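Local coordinates for protein ricin B-like lectin (Macrolepiota procera, PDB 4IZX) that binds carbohydrates as a ricin B-type beta-trefoil lectin, holding lactose through its galactose unit, at residues T13-G18 and T134-R139; N47-A52 and P82-I87; T74-V79 and V122-T127. All coordinates share one frame; numbering follows the deposited sequence.

Contact 1: residues T13-G18 and T134-R139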
ATOM      1  N   THR A  13       4.199  -6.294  -0.917  1.00  6.22           N
ATOM      2  CA  THR A  13       3.638  -7.536  -1.440  1.00  6.54           C
ATOM      3  C   THR A  13       2.503  -7.996  -0.526  1.00  6.30           C
ATOM      4  O   THR A  13       2.657  -8.077   0.681  1.00  7.38           O
ATOM      5  CB  THR A  13       4.685  -8.640  -1.528  1.00  7.23           C
ATOM      6  OG1 THR A  13       5.788  -8.170  -2.304  1.00  8.38           O
ATOM      7  CG2 THR A  13       4.129  -9.868  -2.197  1.00  8.40           C
ATOM      8  N   ASN A  14       1.353  -8.354  -1.099  1.00  6.31           N
ATOM      9  CA  ASN A  14       0.243  -8.858  -0.296  1.00  6.41           C
ATOM     10  C   ASN A  14       0.555 -10.257   0.204  1.00  6.26           C
ATOM     11  O   ASN A  14       0.902 -11.138  -0.592  1.00  7.43           O
ATOM     12  CB  ASN A  14      -1.017  -8.872  -1.130  1.00  6.69           C
ATOM     13  CG  ASN A  14      -2.258  -9.073  -0.287  1.00  6.98           C
ATOM     14  OD1 ASN A  14      -2.751 -10.194  -0.136  1.00  7.22           O
ATOM     15  ND2 ASN A  14      -2.719  -7.977   0.321  1.00  6.99           N
ATOM     16  N   VAL A  15       0.378 -10.495   1.495  1.00  6.33           N
ATOM     17  CA  VAL A  15       0.694 -11.811   2.067  1.00  6.85           C
ATOM     18  C   VAL A  15      -0.219 -12.890   1.521  1.00  7.42           C
ATOM     19  O   VAL A  15       0.226 -14.022   1.296  1.00  8.76           O
ATOM     20  CB  VAL A  15       0.627 -11.739   3.598  1.00  7.43           C
ATOM     21  CG1 VAL A  15       0.659 -13.119   4.252  1.00  8.79           C
ATOM     22  CG2 VAL A  15       1.789 -10.915   4.148  1.00  8.20           C
ATOM     23  N   LYS A  16      -1.500 -12.584   1.320  1.00  7.26           N
ATOM     24  CA  LYS A  16      -2.436 -13.578   0.807  1.00  8.12           C
ATOM     25  C   LYS A  16      -2.196 -13.852  -0.664  1.00  7.69           C
ATOM     26  O   LYS A  16      -2.108 -15.010  -1.074  1.00 10.33           O
ATOM     27  CB  LYS A  16      -3.883 -13.148   1.065  1.00  9.27           C
ATOM     28  CG  LYS A  16      -4.851 -14.196   0.540  1.00 14.91           C
ATOM     29  CD  LYS A  16      -6.211 -14.149   1.078  1.00 16.76           C
ATOM     30  CE  LYS A  16      -7.004 -15.372   0.641  1.00 21.53           C
ATOM     31  NZ  LYS A  16      -8.425 -14.978   0.725  1.00 22.77           N
ATOM     32  N   ALA A  17      -2.114 -12.804  -1.488  1.00  7.46           N
ATOM     33  CA  ALA A  17      -2.152 -12.962  -2.936  1.00  8.00           C
ATOM     34  C   ALA A  17      -0.787 -13.126  -3.591  1.00  7.15           C
ATOM     35  O   ALA A  17      -0.709 -13.705  -4.670  1.00  8.40           O
ATOM     36  CB  ALA A  17      -2.849 -11.776  -3.562  1.00  7.66           C
ATOM     37  N   GLY A  18       0.246 -12.492  -3.033  1.00  7.41           N
ATOM     38  CA  GLY A  18       1.545 -12.504  -3.663  1.00  7.30           C
ATOM     39  C   GLY A  18       1.763 -11.442  -4.721  1.00  6.90           C
ATOM     40  O   GLY A  18       2.867 -11.356  -5.258  1.00  8.25           O
ATOM     41  N   THR A 134      -2.592  -7.708   5.034  1.00  6.24           N
ATOM     42  CA  THR A 134      -1.235  -7.716   5.543  1.00  6.41           C
ATOM     43  C   THR A 134      -0.248  -7.796   4.375  1.00  6.77           C
ATOM     44  O   THR A 134      -0.547  -8.395   3.322  1.00  6.82           O
ATOM     45  CB  THR A 134      -1.008  -8.867   6.534  1.00  7.14           C
ATOM     46  OG1 THR A 134      -1.065 -10.151   5.895  1.00  7.65           O
ATOM     47  CG2 THR A 134      -2.007  -8.831   7.675  1.00  7.79           C
ATOM     48  N   TRP A 135       0.915  -7.189   4.584  1.00  6.29           N
ATOM     49  CA  TRP A 135       1.813  -6.858   3.484  1.00  5.97           C
ATOM     50  C   TRP A 135       3.242  -7.016   3.954  1.00  6.52           C
ATOM     51  O   TRP A 135       3.595  -6.597   5.050  1.00  8.05           O
ATOM     52  CB  TRP A 135       1.610  -5.391   3.039  1.00  6.76           C
ATOM     53  CG  TRP A 135       0.173  -5.005   2.745  1.00  6.49           C
ATOM     54  CD1 TRP A 135      -0.746  -4.612   3.644  1.00  7.65           C
ATOM     55  CD2 TRP A 135      -0.476  -5.047   1.489  1.00  6.19           C
ATOM     56  NE1 TRP A 135      -1.944  -4.393   3.023  1.00  7.41           N
ATOM     57  CE2 TRP A 135      -1.793  -4.628   1.693  1.00  6.62           C
ATOM     58  CE3 TRP A 135      -0.056  -5.328   0.182  1.00  6.71           C
ATOM     59  CZ2 TRP A 135      -2.698  -4.479   0.644  1.00  7.82           C
ATOM     60  CZ3 TRP A 135      -0.973  -5.208  -0.852  1.00  7.10           C
ATOM     61  CH2 TRP A 135      -2.259  -4.763  -0.617  1.00  7.15           C
ATOM     62  N   THR A 136       4.109  -7.544   3.084  1.00  6.62           N
ATOM     63  CA  THR A 136       5.553  -7.464   3.331  1.00  7.50           C
ATOM     64  C   THR A 136       6.122  -6.242   2.638  1.00  7.83           C
ATOM     65  O   THR A 136       5.593  -5.797   1.639  1.00  9.40           O
ATOM     66  CB  THR A 136       6.288  -8.729   2.919  1.00  9.65           C
ATOM     67  OG1 THR A 136       6.066  -8.949   1.541  1.00 11.80           O
ATOM     68  CG2 THR A 136       5.815  -9.889   3.734  1.00 11.54           C
ATOM     69  N   ILE A 137       7.166  -5.670   3.203  1.00  7.98           N
ATOM     70  CA  ILE A 137       7.835  -4.480   2.659  1.00  9.43           C
ATOM     71  C   ILE A 137       9.316  -4.851   2.514  1.00 10.09           C
ATOM     72  O   ILE A 137       9.983  -5.085   3.527  1.00 13.30           O
ATOM     73  CB  ILE A 137       7.644  -3.242   3.573  1.00  9.19           C
ATOM     74  CG1 ILE A 137       6.154  -2.927   3.764  1.00  9.67           C
ATOM     75  CG2 ILE A 137       8.396  -2.059   3.016  1.00 10.97           C
ATOM     76  CD1 ILE A 137       5.877  -1.854   4.796  1.00 10.50           C
ATOM     77  N   ASP A 138       9.839  -4.928   1.292  1.00  9.60           N
ATOM     78  CA  ASP A 138      11.234  -5.338   1.129  1.00 12.04           C
ATOM     79  C   ASP A 138      11.791  -4.794  -0.172  1.00  9.32           C
ATOM     80  O   ASP A 138      11.135  -4.006  -0.857  1.00  8.43           O
ATOM     81  CB  ASP A 138      11.423  -6.816   1.347  1.00 15.31           C
ATOM     82  CG  ASP A 138      10.561  -7.602   0.486  1.00 18.93           C
ATOM     83  OD1 ASP A 138      10.117  -7.081  -0.543  1.00 13.68           O
ATOM     84  OD2 ASP A 138      10.228  -8.717   0.921  1.00 30.32           O
ATOM     85  N   ARG A 139      13.080  -5.020  -0.383  1.00 10.87           N
ATOM     86  CA  ARG A 139      13.771  -4.267  -1.414  1.00 10.96           C
ATOM     87  C   ARG A 139      13.318  -4.713  -2.801  1.00 10.40           C
ATOM     88  O   ARG A 139      12.950  -5.863  -3.001  1.00 12.14           O
ATOM     89  CB  ARG A 139      15.274  -4.395  -1.310  1.00 13.27           C
ATOM     90  CG  ARG A 139      15.875  -3.759  -0.083  1.00 13.88           C
ATOM     91  CD  ARG A 139      17.367  -3.577  -0.311  1.00 21.52           C
ATOM     92  NE  ARG A 139      18.050  -2.815   0.730  1.00 24.16           N
ATOM     93  CZ  ARG A 139      18.633  -3.363   1.778  1.00 26.28           C
ATOM     94  NH1 ARG A 139      18.725  -4.702   1.893  1.00 30.47           N
ATOM     95  NH2 ARG A 139      19.248  -2.552   2.647  1.00 25.01           N
TER
HETATM   96  O   HOH W   1       7.443  -6.955  -0.464  1.00 11.49           O
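Two backbone hydrogen bonds join strand 9-14 to strand 135-138, and so the two ends of the beta-trefoil, and a third continues the pairing just beyond them. Thr13 and Thr136 form an antiparallel hydrogen-bonded pair, with Thr13 N to Thr136 O at 3.0 Å and Thr136 N to Thr13 O at 2.9 Å. Beyond them Val15 N reaches Thr134 O almost straight (176°), although it comes from above the carbonyl plane. On one face the amide of Asn14 stands nearly perpendicular to the indole of Trp135, with Asn14 ND2 3.4 Å from Trp135 CH2, over the ring near its rim.

Asn14 CG is anti to the backbone N (chi1 -167°), and both ends of its amide are held. ND2 bonds to the carbonyl O of His132, while Asn14 OD1 accepts on a lone pair from Ala17 N at 3.0 Å, an Asx motif that turns the chain after the strand. On the other face Thr13 and Thr136 lie side by side, and a water bonds to both hydroxyls and donates to Asp138 OD1 at 2.7 Å. Asp138 also forms a salt bridge with Lys11, so its carboxylate is probably ionised and the water's orientation is probably biased toward it.

Contact 2: residues N47-A52 and P82-I87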
ATOM      1  N   ASN A  47       9.138   7.969   3.173  1.00  8.53           N
ATOM      2  CA  ASN A  47       9.638   9.110   3.925  1.00  9.18           C
ATOM      3  C   ASN A  47       8.960   9.119   5.286  1.00  8.16           C
ATOM      4  O   ASN A  47       7.727   9.049   5.361  1.00  9.06           O
ATOM      5  CB  ASN A  47       9.393  10.453   3.219  1.00  9.74           C
ATOM      6  CG  ASN A  47      10.018  11.625   3.943  1.00 11.54           C
ATOM      7  OD1 ASN A  47      11.177  11.560   4.314  1.00 13.10           O
ATOM      8  ND2 ASN A  47       9.255  12.693   4.139  1.00 13.90           N
ATOM      9  N   TRP A  48       9.750   9.246   6.343  1.00  8.68           N
ATOM     10  CA  TRP A  48       9.229   9.502   7.662  1.00  8.55           C
ATOM     11  C   TRP A  48       9.203  11.004   7.874  1.00  9.22           C
ATOM     12  O   TRP A  48      10.240  11.656   7.821  1.00 10.78           O
ATOM     13  CB  TRP A  48      10.068   8.787   8.738  1.00  9.13           C
ATOM     14  CG  TRP A  48       9.664   9.126  10.136  1.00  8.29           C
ATOM     15  CD1 TRP A  48      10.344   9.947  10.964  1.00  9.57           C
ATOM     16  CD2 TRP A  48       8.561   8.594  10.912  1.00  8.15           C
ATOM     17  NE1 TRP A  48       9.747   9.987  12.208  1.00  9.26           N
ATOM     18  CE2 TRP A  48       8.656   9.159  12.200  1.00  8.31           C
ATOM     19  CE3 TRP A  48       7.516   7.683  10.648  1.00  8.42           C
ATOM     20  CZ2 TRP A  48       7.752   8.877  13.192  1.00  8.95           C
ATOM     21  CZ3 TRP A  48       6.632   7.411  11.635  1.00  8.19           C
ATOM     22  CH2 TRP A  48       6.753   7.991  12.909  1.00  9.88           C
ATOM     23  N   THR A  49       8.015  11.547   8.101  1.00  9.62           N
ATOM     24  CA  THR A  49       7.817  12.982   8.178  1.00 10.01           C
ATOM     25  C   THR A  49       8.184  13.550   9.540  1.00 10.72           C
ATOM     26  O   THR A  49       8.174  14.747   9.746  1.00 12.98           O
ATOM     27  CB  THR A  49       6.357  13.333   7.932  1.00 10.58           C
ATOM     28  OG1 THR A  49       5.590  12.782   8.998  1.00 10.44           O
ATOM     29  CG2 THR A  49       5.848  12.807   6.592  1.00 11.68           C
ATOM     30  N   GLY A  50       8.500  12.672  10.477  1.00 10.84           N
ATOM     31  CA  GLY A  50       8.647  13.004  11.870  1.00 11.62           C
ATOM     32  C   GLY A  50       7.504  12.444  12.670  1.00 10.18           C
ATOM     33  O   GLY A  50       7.643  12.263  13.889  1.00 11.53           O
ATOM     34  N   LYS A  51       6.371  12.139  12.023  1.00 10.38           N
ATOM     35  CA  LYS A  51       5.227  11.592  12.737  1.00 10.71           C
ATOM     36  C   LYS A  51       4.469  10.466  11.999  1.00  9.26           C
ATOM     37  O   LYS A  51       3.622   9.817  12.578  1.00 10.38           O
ATOM     38  CB  LYS A  51       4.224  12.680  13.133  1.00 11.49           C
ATOM     39  CG  LYS A  51       3.660  13.442  12.002  1.00 13.09           C
ATOM     40  CD  LYS A  51       2.898  14.667  12.502  1.00 15.33           C
ATOM     41  CE  LYS A  51       1.981  15.317  11.487  1.00 15.04           C
ATOM     42  NZ  LYS A  51       2.659  15.654  10.218  1.00 17.71           N
ATOM     43  N   ALA A  52       4.761  10.243  10.737  1.00  8.43           N
ATOM     44  CA  ALA A  52       4.053   9.269   9.929  1.00  7.80           C
ATOM     45  C   ALA A  52       4.871   9.037   8.666  1.00  7.35           C
ATOM     46  O   ALA A  52       5.924   9.636   8.493  1.00  8.62           O
ATOM     47  CB  ALA A  52       2.646   9.762   9.583  1.00  9.02           C
ATOM     48  N   PRO A  82       1.865  14.824  -0.461  1.00 10.68           N
ATOM     49  CA  PRO A  82       2.179  13.711   0.422  1.00 10.81           C
ATOM     50  C   PRO A  82       1.004  13.399   1.331  1.00 11.04           C
ATOM     51  O   PRO A  82       0.381  14.294   1.916  1.00 13.08           O
ATOM     52  CB  PRO A  82       3.380  14.219   1.223  1.00 12.88           C
ATOM     53  CG  PRO A  82       3.979  15.307   0.403  1.00 13.67           C
ATOM     54  CD  PRO A  82       2.835  15.905  -0.329  1.00 13.12           C
ATOM     55  N   PHE A  83       0.688  12.123   1.428  1.00  9.41           N
ATOM     56  CA  PHE A  83      -0.395  11.642   2.275  1.00  9.02           C
ATOM     57  C   PHE A  83       0.207  10.752   3.364  1.00  8.73           C
ATOM     58  O   PHE A  83       0.921   9.791   3.079  1.00  8.50           O
ATOM     59  CB  PHE A  83      -1.422  10.855   1.462  1.00  9.26           C
ATOM     60  CG  PHE A  83      -2.607  10.405   2.251  1.00 10.41           C
ATOM     61  CD1 PHE A  83      -3.687  11.223   2.441  1.00 13.03           C
ATOM     62  CD2 PHE A  83      -2.599   9.182   2.872  1.00 10.12           C
ATOM     63  CE1 PHE A  83      -4.767  10.805   3.196  1.00 13.58           C
ATOM     64  CE2 PHE A  83      -3.677   8.759   3.625  1.00 11.97           C
ATOM     65  CZ  PHE A  83      -4.774   9.574   3.772  1.00 12.47           C
ATOM     66  N   GLU A  84      -0.066  11.087   4.615  1.00  8.23           N
ATOM     67  CA  GLU A  84       0.504  10.370   5.756  1.00  8.09           C
ATOM     68  C   GLU A  84      -0.242   9.092   6.088  1.00  7.76           C
ATOM     69  O   GLU A  84      -1.481   9.067   6.176  1.00  8.97           O
ATOM     70  CB  GLU A  84       0.591  11.271   6.984  1.00  9.03           C
ATOM     71  CG  GLU A  84       1.736  12.280   6.910  1.00 10.66           C
ATOM     72  CD  GLU A  84       1.884  13.123   8.163  1.00 11.99           C
ATOM     73  OE1 GLU A  84       2.997  13.530   8.500  1.00 13.30           O
ATOM     74  OE2 GLU A  84       0.855  13.435   8.796  1.00 14.70           O
ATOM     75  N   TRP A  85       0.555   8.073   6.372  1.00  7.20           N
ATOM     76  CA  TRP A  85       0.102   6.752   6.788  1.00  6.88           C
ATOM     77  C   TRP A  85       0.765   6.368   8.104  1.00  6.84           C
ATOM     78  O   TRP A  85       1.904   6.714   8.362  1.00  7.68           O
ATOM     79  CB  TRP A  85       0.504   5.690   5.741  1.00  6.97           C
ATOM     80  CG  TRP A  85      -0.099   5.907   4.404  1.00  6.73           C
ATOM     81  CD1 TRP A  85       0.487   6.469   3.322  1.00  7.27           C
ATOM     82  CD2 TRP A  85      -1.414   5.512   3.983  1.00  6.22           C
ATOM     83  NE1 TRP A  85      -0.381   6.436   2.238  1.00  7.58           N
ATOM     84  CE2 TRP A  85      -1.549   5.849   2.625  1.00  7.18           C
ATOM     85  CE3 TRP A  85      -2.507   4.914   4.626  1.00  7.25           C
ATOM     86  CZ2 TRP A  85      -2.715   5.576   1.898  1.00  7.75           C
ATOM     87  CZ3 TRP A  85      -3.648   4.658   3.909  1.00  7.63           C
ATOM     88  CH2 TRP A  85      -3.740   4.990   2.559  1.00  8.70           C
ATOM     89  N   HIS A  86       0.060   5.572   8.910  1.00  6.68           N
ATOM     90  CA  HIS A  86       0.676   4.863  10.018  1.00  7.45           C
ATOM     91  C   HIS A  86       0.958   3.430   9.551  1.00  6.81           C
ATOM     92  O   HIS A  86       0.125   2.804   8.920  1.00  8.96           O
ATOM     93  CB  HIS A  86      -0.227   4.814  11.246  1.00  8.36           C
ATOM     94  CG  HIS A  86      -0.308   6.119  11.992  1.00  9.62           C
ATOM     95  ND1 HIS A  86      -1.129   6.301  13.092  1.00 11.95           N
ATOM     96  CD2 HIS A  86       0.378   7.277  11.828  1.00 10.25           C
ATOM     97  CE1 HIS A  86      -0.930   7.513  13.569  1.00 13.20           C
ATOM     98  NE2 HIS A  86      -0.026   8.124  12.825  1.00 12.25           N
ATOM     99  N   ILE A  87       2.149   2.930   9.862  1.00  6.96           N
ATOM    100  CA  ILE A  87       2.565   1.610   9.442  1.00  6.87           C
ATOM    101  C   ILE A  87       2.998   0.838  10.673  1.00  6.82           C
ATOM    102  O   ILE A  87       3.838   1.308  11.421  1.00  7.36           O
ATOM    103  CB  ILE A  87       3.692   1.676   8.397  1.00  7.64           C
ATOM    104  CG1 ILE A  87       3.232   2.482   7.176  1.00  8.53           C
ATOM    105  CG2 ILE A  87       4.128   0.272   8.027  1.00  8.49           C
ATOM    106  CD1 ILE A  87       4.247   2.586   6.079  1.00 10.08           C
TER
HETATM  107  O   HOH W   2       0.826  10.854  12.875  1.00 22.05           O
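In this beta-trefoil an ST turn at the end of strand 44-48 is tied by its side chains to the segment leading into strand 86-89. Thr49 OG1 occupies the crowded position between its own backbone N and carbonyl carbon (chi1 65°), which lets it serve the turn and the neighbouring segment together. Within the turn Thr49 OG1 accepts from Lys51 N at 3.2 Å and, weakly, from Ala52 N; across the contact the same hydroxyl donates to Glu84 OE1 at 2.7 Å, meeting that oxygen from above the carboxylate plane.

Glu84 leaves its backbone with CG anti to the carbonyl carbon and runs extended from there (chi2 -176°), so that its carboxylate arrives beside the turn. Lys51 crosses it at about a right angle. The lysine also starts from the crowded position, continues extended, and bends only at its last torsion (chi4 -53°), a bend that brings NZ back to the acid. The resulting salt bridge is lopsided: Lys51 NZ lies 2.8 Å from Glu84 OE1, on the syn lone pair, but its bond to OE2 is weak. OE1 is thus gripped by two donors, a hydroxyl and an ammonium, which would be expected to stabilise the ionised acid.

Ala52 supplies the apolar part: Ala52 CB packs 3.6 Å from Glu84 CB, against the stem of the acid, and 3.4 Å from Trp85 O, and it also meets the edge of the His86 imidazole. That ring, which makes an edge-to-face stack with Phe103, is linked to the turn by a water lying in the ring plane, 2.9 Å from His86 NE2, that donates to Lys51 O at 3.0 Å.

Contact 3: residues T74-V79 and V122-T127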
ATOM      1  N   THR A  74     -13.154   2.531   0.236  1.00  9.99           N
ATOM      2  CA  THR A  74     -12.475   3.701  -0.334  1.00  9.46           C
ATOM      3  C   THR A  74     -11.311   3.226  -1.175  1.00  9.47           C
ATOM      4  O   THR A  74     -10.494   2.419  -0.735  1.00  9.79           O
ATOM      5  CB  THR A  74     -11.936   4.609   0.783  1.00 10.80           C
ATOM      6  OG1 THR A  74     -13.014   5.106   1.523  1.00 13.01           O
ATOM      7  CG2 THR A  74     -11.124   5.770   0.271  1.00 11.56           C
ATOM      8  N   ARG A  75     -11.217   3.734  -2.401  1.00  9.93           N
ATOM      9  CA  ARG A  75     -10.139   3.355  -3.314  1.00 10.26           C
ATOM     10  C   ARG A  75      -8.825   4.055  -2.973  1.00  8.97           C
ATOM     11  O   ARG A  75      -8.823   5.245  -2.655  1.00  9.95           O
ATOM     12  CB  ARG A  75     -10.509   3.725  -4.758  1.00 11.85           C
ATOM     13  CG  ARG A  75     -11.663   2.947  -5.372  1.00 12.01           C
ATOM     14  CD  ARG A  75     -11.589   2.978  -6.908  1.00 14.98           C
ATOM     15  NE  ARG A  75     -11.386   4.328  -7.426  1.00 15.11           N
ATOM     16  CZ  ARG A  75     -10.585   4.623  -8.445  1.00 14.53           C
ATOM     17  NH1 ARG A  75      -9.908   3.663  -9.059  1.00 16.60           N
ATOM     18  NH2 ARG A  75     -10.460   5.879  -8.851  1.00 17.15           N
ATOM     19  N   LEU A  76      -7.705   3.338  -3.063  1.00  7.90           N
ATOM     20  CA  LEU A  76      -6.407   4.008  -3.070  1.00  7.41           C
ATOM     21  C   LEU A  76      -6.141   4.541  -4.474  1.00  7.36           C
ATOM     22  O   LEU A  76      -6.412   3.888  -5.491  1.00  8.15           O
ATOM     23  CB  LEU A  76      -5.300   3.056  -2.643  1.00  6.98           C
ATOM     24  CG  LEU A  76      -5.050   3.014  -1.145  1.00  8.51           C
ATOM     25  CD1 LEU A  76      -6.174   2.363  -0.389  1.00  7.82           C
ATOM     26  CD2 LEU A  76      -3.693   2.438  -0.845  1.00 10.26           C
ATOM     27  N   VAL A  77      -5.586   5.743  -4.520  1.00  7.50           N
ATOM     28  CA  VAL A  77      -5.227   6.436  -5.749  1.00  7.64           C
ATOM     29  C   VAL A  77      -3.930   7.221  -5.531  1.00  7.28           C
ATOM     30  O   VAL A  77      -3.576   7.594  -4.416  1.00  8.23           O
ATOM     31  CB  VAL A  77      -6.343   7.399  -6.209  1.00  8.83           C
ATOM     32  CG1 VAL A  77      -7.591   6.648  -6.662  1.00  9.99           C
ATOM     33  CG2 VAL A  77      -6.649   8.460  -5.162  1.00 10.39           C
ATOM     34  N   ALA A  78      -3.245   7.496  -6.641  1.00  7.51           N
ATOM     35  CA  ALA A  78      -2.153   8.441  -6.641  1.00  7.79           C
ATOM     36  C   ALA A  78      -2.649   9.862  -6.410  1.00  8.13           C
ATOM     37  O   ALA A  78      -3.629  10.262  -7.009  1.00  9.89           O
ATOM     38  CB  ALA A  78      -1.471   8.414  -8.002  1.00 12.25           C
ATOM     39  N   VAL A  79      -1.964  10.613  -5.564  1.00  7.97           N
ATOM     40  CA  VAL A  79      -2.351  11.987  -5.227  1.00  8.66           C
ATOM     41  C   VAL A  79      -1.135  12.899  -5.334  1.00  8.86           C
ATOM     42  O   VAL A  79       0.020  12.470  -5.249  1.00  9.21           O
ATOM     43  CB  VAL A  79      -2.986  12.078  -3.828  1.00  9.71           C
ATOM     44  CG1 VAL A  79      -4.262  11.282  -3.777  1.00  9.52           C
ATOM     45  CG2 VAL A  79      -2.045  11.659  -2.708  1.00  9.35           C
ATOM     46  N   VAL A 122      -6.744  -1.979  -4.779  1.00  7.27           N
ATOM     47  CA  VAL A 122      -6.402  -1.851  -3.380  1.00  7.34           C
ATOM     48  C   VAL A 122      -7.311  -0.767  -2.772  1.00  7.63           C
ATOM     49  O   VAL A 122      -7.479   0.308  -3.359  1.00  8.36           O
ATOM     50  CB  VAL A 122      -4.922  -1.481  -3.174  1.00  7.60           C
ATOM     51  CG1 VAL A 122      -4.573  -1.393  -1.688  1.00  8.76           C
ATOM     52  CG2 VAL A 122      -4.019  -2.467  -3.890  1.00  8.95           C
ATOM     53  N   GLN A 123      -7.906  -1.081  -1.620  1.00  7.55           N
ATOM     54  CA  GLN A 123      -8.910  -0.288  -0.972  1.00  8.33           C
ATOM     55  C   GLN A 123      -8.593  -0.120   0.513  1.00  6.89           C
ATOM     56  O   GLN A 123      -7.686  -0.780   1.039  1.00  7.62           O
ATOM     57  CB  GLN A 123     -10.303  -0.864  -1.181  1.00  8.76           C
ATOM     58  CG  GLN A 123     -10.473  -2.158  -0.420  1.00  9.19           C
ATOM     59  CD  GLN A 123     -11.755  -2.916  -0.699  1.00 10.55           C
ATOM     60  OE1 GLN A 123     -12.691  -2.387  -1.317  1.00 14.08           O
ATOM     61  NE2 GLN A 123     -11.833  -4.142  -0.183  1.00 11.12           N
ATOM     62  N   LEU A 124      -9.364   0.704   1.202  1.00  7.56           N
ATOM     63  CA  LEU A 124      -9.439   0.687   2.648  1.00  7.05           C
ATOM     64  C   LEU A 124     -10.523  -0.262   3.119  1.00  7.48           C
ATOM     65  O   LEU A 124     -11.566  -0.398   2.481  1.00  8.41           O
ATOM     66  CB  LEU A 124      -9.755   2.057   3.241  1.00  7.50           C
ATOM     67  CG  LEU A 124      -8.724   3.144   2.935  1.00  7.28           C
ATOM     68  CD1 LEU A 124      -9.192   4.460   3.546  1.00  8.57           C
ATOM     69  CD2 LEU A 124      -7.342   2.768   3.395  1.00  8.40           C
ATOM     70  N   TRP A 125     -10.308  -0.867   4.273  1.00  8.03           N
ATOM     71  CA  TRP A 125     -11.359  -1.601   4.963  1.00  7.79           C
ATOM     72  C   TRP A 125     -11.042  -1.599   6.441  1.00  7.92           C
ATOM     73  O   TRP A 125      -9.858  -1.557   6.850  1.00  8.80           O
ATOM     74  CB  TRP A 125     -11.477  -3.038   4.447  1.00  8.34           C
ATOM     75  CG  TRP A 125     -12.821  -3.682   4.724  1.00  8.72           C
ATOM     76  CD1 TRP A 125     -13.217  -4.342   5.851  1.00  8.88           C
ATOM     77  CD2 TRP A 125     -13.958  -3.622   3.864  1.00  9.27           C
ATOM     78  NE1 TRP A 125     -14.536  -4.681   5.747  1.00 10.33           N
ATOM     79  CE2 TRP A 125     -15.026  -4.236   4.552  1.00  9.63           C
ATOM     80  CE3 TRP A 125     -14.169  -3.117   2.584  1.00 10.15           C
ATOM     81  CZ2 TRP A 125     -16.281  -4.385   3.988  1.00 11.84           C
ATOM     82  CZ3 TRP A 125     -15.439  -3.269   2.017  1.00 11.56           C
ATOM     83  CH2 TRP A 125     -16.479  -3.889   2.729  1.00 11.96           C
ATOM     84  N   TRP A 126     -12.078  -1.685   7.276  1.00  8.28           N
ATOM     85  CA  TRP A 126     -11.924  -1.887   8.691  1.00  8.39           C
ATOM     86  C   TRP A 126     -10.962  -3.034   8.987  1.00  7.89           C
ATOM     87  O   TRP A 126     -11.025  -4.071   8.344  1.00  8.57           O
ATOM     88  CB  TRP A 126     -13.318  -2.263   9.275  1.00 11.68           C
ATOM     89  CG  TRP A 126     -13.415  -2.235  10.736  1.00 16.06           C
ATOM     90  CD1 TRP A 126     -13.295  -3.266  11.612  1.00 23.62           C
ATOM     91  CD2 TRP A 126     -13.803  -1.110  11.474  1.00 21.81           C
ATOM     92  NE1 TRP A 126     -13.550  -2.817  12.898  1.00 34.61           N
ATOM     93  CE2 TRP A 126     -13.809  -1.470  12.829  1.00 32.05           C
ATOM     94  CE3 TRP A 126     -14.098   0.194  11.115  1.00 29.97           C
ATOM     95  CZ2 TRP A 126     -14.189  -0.578  13.823  1.00 43.83           C
ATOM     96  CZ3 TRP A 126     -14.408   1.089  12.098  1.00 40.30           C
ATOM     97  CH2 TRP A 126     -14.438   0.707  13.437  1.00 45.37           C
ATOM     98  N   THR A 127     -10.114  -2.852   9.972  1.00  7.88           N
ATOM     99  CA  THR A 127      -9.084  -3.805  10.249  1.00  7.63           C
ATOM    100  C   THR A 127      -9.628  -5.099  10.885  1.00  8.44           C
ATOM    101  O   THR A 127     -10.421  -5.056  11.829  1.00 10.08           O
ATOM    102  CB  THR A 127      -7.983  -3.180  11.110  1.00  8.03           C
ATOM    103  OG1 THR A 127      -6.821  -3.993  11.099  1.00  9.05           O
ATOM    104  CG2 THR A 127      -8.382  -2.933  12.537  1.00  9.41           C
TER
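Where two sheets of the beta-trefoil meet, residues Thr74-Leu76 of the chain join strand 120-126 through a single backbone bridge, Arg75 with Gln123. The N-to-C directions of segments 76-79 and 122-126 are 112° apart, consistent with a single bridge between them. Two hydrogen bonds flank the bridge. Leu124 N donates to Thr74 O at 2.8 Å, and Leu76 N donates to Val122 O at 3.1 Å and nearly straight (169°); both donors lie in the plane of the carbonyl they meet. Thr74 O also receives a CA-H...O contact from Gln123 CA.

The side chains of Thr74 and Leu124 run alongside each other, pointing the same way, with Thr74 CB against Leu124 CD1 at 3.9 Å. The hydroxyl of Thr74 is engaged elsewhere, by the carbonyls of Thr69 and Ala71. At the bridge itself the polar ends also find outside partners: the guanidinium of Arg75 makes a salt bridge with Glu67, and the amide of Gln123 bonds to Asp109.

Leu76 points toward the opposing strand and spreads its two methyls along one side of it. Further apolar neighbours, Leu64 and Leu108, close around it from strands 63-66 and 106-110. Leu76 CD2 lies 4.0 Å from Val122 CG1, while Leu76 CD1 sits over the Gln123-Leu124 peptide, 3.6 Å from Gln123 C, and touches Leu124 CD2 at 4.0 Å.

Overall arrangement
The three contacts surround the interior of one beta-trefoil, their centres 19 Å apart for contacts 1 and 2 and 16 Å for the other two pairs. Contact 1 brings together the first and last strands of the chain, and both other contacts are nested within the loop it closes; the segments of contacts 2 and 3 alternate along the sequence. Contacts 1 and 2 reach one four-stranded sheet through neighbouring strands 9-14 and 44-48. Apolar side chains connect all three: Ile137 with Ile87, Trp135 with Val122, and Trp85 with Leu124 and Leu76. Chain ends and middle thus share one core, while the bound galactose lies about 11 Å from the side chain of Val122.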